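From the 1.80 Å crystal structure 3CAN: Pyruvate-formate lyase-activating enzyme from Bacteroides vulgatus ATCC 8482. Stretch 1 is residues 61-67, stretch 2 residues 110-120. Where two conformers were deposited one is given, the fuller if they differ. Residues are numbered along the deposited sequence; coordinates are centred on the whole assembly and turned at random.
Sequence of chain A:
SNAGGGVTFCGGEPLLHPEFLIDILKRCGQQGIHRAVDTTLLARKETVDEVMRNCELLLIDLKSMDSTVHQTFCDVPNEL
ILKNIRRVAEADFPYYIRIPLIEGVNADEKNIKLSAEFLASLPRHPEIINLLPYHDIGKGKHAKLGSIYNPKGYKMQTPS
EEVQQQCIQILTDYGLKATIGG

Stretch 1 61-67: DLKSMDS
Stretch 2 110-120: KNIKLSAEFLA

Residues 110-120 form a continuous α-helix (phi/psi near -63/-43), and residues 61-67 run past one flank of it as an irregular segment (phi/psi: Leu62 -123/80, Lys63 -70/-36, Ser64 -163/145), closest where the CA atoms of Met65 and Asn111 lie 6.1 Å apart. Lys110, fully extended, stays out of contact. Asn111 (chi1 t, chi2 61°) supplies the polar anchor: its OD1 accepts a nearly linear hydrogen bond from Met65 N at 2.8 Å, satisfying the amide of a loop residue (phi/psi -80/-15). The amide side chain can also donate: ND2 gives a hydrogen bond to a water at 2.9 Å. That water donates to Leu62 O and to Ser115 OG, each at 2.9 Å, tying loop to helix. The CA-to-CB bonds of Ile112 and Lys113 are directed away, and neither residue touches the loop.

One turn on, Leu114 (m, t) presents CB to Met65 CG at 3.8 Å. Ser115 (m) returns its hydroxyl to the helix, OG donating to Asn111 O at 2.8 Å; being small, it lets Met65 CG approach OG to 3.3 Å and Leu62 CD2 approach CB to 4.1 Å. The selenomethionine Met65 (m, m, m) then reaches Phe118 (t, 70°): CE lies 3.8 Å from Phe118 CB, and SE sits 5.1 Å from the ring centroid, obliquely. Finally, Leu119 (m, t) brings CD1 within 4.2 Å of CD2 of Leu62 (t, p), both buried.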

# COMPACT_ATOMS: atom_id res chain seq x y z
N ASP A 61 -7.23 3.94 -9.21
CA ASP A 61 -7.46 2.54 -9.54
C ASP A 61 -8.12 2.46 -10.92
O ASP A 61 -9.05 3.21 -11.20
CB ASP A 61 -8.41 1.87 -8.54
CG ASP A 61 -7.79 1.67 -7.18
OD1 ASP A 61 -6.59 1.92 -7.01
OD2 ASP A 61 -8.54 1.25 -6.27
N LEU A 62 -7.64 1.54 -11.75
CA LEU A 62 -8.28 1.26 -13.03
C LEU A 62 -8.64 -0.23 -13.08
O LEU A 62 -7.92 -1.04 -13.65
CB LEU A 62 -7.34 1.64 -14.17
CG LEU A 62 -7.88 1.54 -15.59
CD1 LEU A 62 -9.15 2.40 -15.71
CD2 LEU A 62 -6.81 1.97 -16.58
N LYS A 63 -9.75 -0.57 -12.43
CA LYS A 63 -10.14 -1.97 -12.25
C LYS A 63 -10.57 -2.64 -13.55
O LYS A 63 -10.28 -3.82 -13.77
CB LYS A 63 -11.23 -2.10 -11.18
CG LYS A 63 -10.67 -2.31 -9.78
CD LYS A 63 -11.77 -2.52 -8.73
CE LYS A 63 -11.98 -1.26 -7.88
NZ LYS A 63 -13.26 -1.27 -7.11
N SER A 64 -11.23 -1.89 -14.42
CA SER A 64 -11.66 -2.44 -15.71
C SER A 64 -12.01 -1.35 -16.68
O SER A 64 -12.58 -0.33 -16.30
CB SER A 64 -12.89 -3.34 -15.56
OG SER A 64 -13.19 -3.95 -16.82
N MSE A 65 -11.71 -1.60 -17.96
CA MSE A 65 -12.20 -0.75 -19.04
C MSE A 65 -13.65 -1.08 -19.40
O MSE A 65 -14.31 -0.30 -20.09
CB MSE A 65 -11.32 -0.90 -20.26
CG MSE A 65 -9.91 -0.39 -20.09
SE MSE A 65 -9.77 1.50 -19.59
CE MSE A 65 -10.49 2.32 -21.21
N ASP A 66 -14.13 -2.23 -18.93
CA ASP A 66 -15.52 -2.65 -19.11
C ASP A 66 -16.36 -2.07 -17.98
O ASP A 66 -16.22 -2.47 -16.82
CB ASP A 66 -15.57 -4.18 -19.11
CG ASP A 66 -16.94 -4.74 -19.42
OD1 ASP A 66 -17.97 -4.13 -19.09
OD2 ASP A 66 -16.98 -5.85 -20.00
N SER A 67 -17.21 -1.09 -18.30
CA SER A 67 -18.01 -0.41 -17.26
C SER A 67 -18.97 -1.35 -16.52
O SER A 67 -19.27 -1.13 -15.35
CB SER A 67 -18.79 0.76 -17.84
OG SER A 67 -19.21 1.64 -16.81
N LYS A 110 -7.66 -8.55 -23.69
CA LYS A 110 -8.48 -7.44 -24.18
C LYS A 110 -8.49 -6.28 -23.19
O LYS A 110 -8.18 -5.15 -23.55
CB LYS A 110 -9.91 -7.87 -24.48
CG LYS A 110 -10.79 -6.72 -24.97
CD LYS A 110 -12.17 -7.21 -25.30
CE LYS A 110 -13.13 -6.06 -25.56
NZ LYS A 110 -14.55 -6.58 -25.71
N ASN A 111 -8.83 -6.56 -21.93
CA ASN A 111 -8.90 -5.47 -20.95
C ASN A 111 -7.58 -4.77 -20.74
O ASN A 111 -7.53 -3.54 -20.63
CB ASN A 111 -9.39 -5.96 -19.59
CG ASN A 111 -9.54 -4.83 -18.62
OD1 ASN A 111 -10.33 -3.92 -18.85
ND2 ASN A 111 -8.74 -4.85 -17.53
N ILE A 112 -6.50 -5.54 -20.68
CA ILE A 112 -5.19 -4.96 -20.43
C ILE A 112 -4.73 -4.15 -21.63
O ILE A 112 -4.16 -3.07 -21.47
CB ILE A 112 -4.16 -6.04 -20.03
CG1 ILE A 112 -4.63 -6.75 -18.75
CG2 ILE A 112 -2.78 -5.43 -19.84
CD1 ILE A 112 -4.84 -5.84 -17.53
N LYS A 113 -5.00 -4.64 -22.85
CA LYS A 113 -4.69 -3.85 -24.05
C LYS A 113 -5.51 -2.56 -24.12
O LYS A 113 -4.96 -1.50 -24.42
CB LYS A 113 -4.85 -4.67 -25.34
CG LYS A 113 -3.75 -5.73 -25.53
CD LYS A 113 -3.93 -6.49 -26.82
CE LYS A 113 -2.76 -7.42 -27.05
NZ LYS A 113 -2.93 -8.22 -28.31
N LEU A 114 -6.80 -2.63 -23.82
CA LEU A 114 -7.65 -1.42 -23.84
C LEU A 114 -7.14 -0.42 -22.80
O LEU A 114 -7.11 0.78 -23.04
CB LEU A 114 -9.11 -1.78 -23.57
CG LEU A 114 -9.81 -2.54 -24.71
CD1 LEU A 114 -11.21 -2.96 -24.23
CD2 LEU A 114 -9.86 -1.71 -26.01
N SER A 115 -6.74 -0.95 -21.64
CA SER A 115 -6.17 -0.13 -20.57
C SER A 115 -4.89 0.57 -21.04
O SER A 115 -4.71 1.77 -20.83
CB SER A 115 -5.88 -0.99 -19.33
OG SER A 115 -7.06 -1.55 -18.77
N ALA A 116 -4.01 -0.20 -21.67
CA ALA A 116 -2.75 0.33 -22.18
C ALA A 116 -2.98 1.41 -23.24
O ALA A 116 -2.33 2.44 -23.24
CB ALA A 116 -1.90 -0.81 -22.74
N GLU A 117 -3.91 1.15 -24.15
CA GLU A 117 -4.23 2.09 -25.21
C GLU A 117 -4.79 3.39 -24.68
O GLU A 117 -4.43 4.47 -25.17
CB GLU A 117 -5.19 1.45 -26.21
CG GLU A 117 -4.53 0.35 -27.02
CD GLU A 117 -5.45 -0.48 -27.89
OE1 GLU A 117 -6.66 -0.17 -28.03
OE2 GLU A 117 -4.92 -1.46 -28.48
N PHE A 118 -5.63 3.31 -23.66
CA PHE A 118 -6.16 4.50 -23.02
C PHE A 118 -5.02 5.31 -22.38
O PHE A 118 -4.83 6.49 -22.68
CB PHE A 118 -7.21 4.09 -22.00
CG PHE A 118 -7.63 5.19 -21.09
CD1 PHE A 118 -8.36 6.26 -21.55
CD2 PHE A 118 -7.28 5.15 -19.75
CE1 PHE A 118 -8.74 7.28 -20.69
CE2 PHE A 118 -7.65 6.15 -18.89
CZ PHE A 118 -8.37 7.23 -19.36
N LEU A 119 -4.23 4.64 -21.55
CA LEU A 119 -3.17 5.32 -20.81
C LEU A 119 -2.09 5.88 -21.73
O LEU A 119 -1.61 7.01 -21.52
CB LEU A 119 -2.58 4.37 -19.75
CG LEU A 119 -3.53 3.94 -18.63
CD1 LEU A 119 -2.89 2.86 -17.77
CD2 LEU A 119 -3.95 5.14 -17.76
N ALA A 120 -1.70 5.10 -22.73
CA ALA A 120 -0.64 5.51 -23.66
C ALA A 120 -1.03 6.77 -24.44
O ALA A 120 -0.18 7.57 -24.82
CB ALA A 120 -0.32 4.37 -24.61
O HOH W 1 -8.27 -2.27 -16.20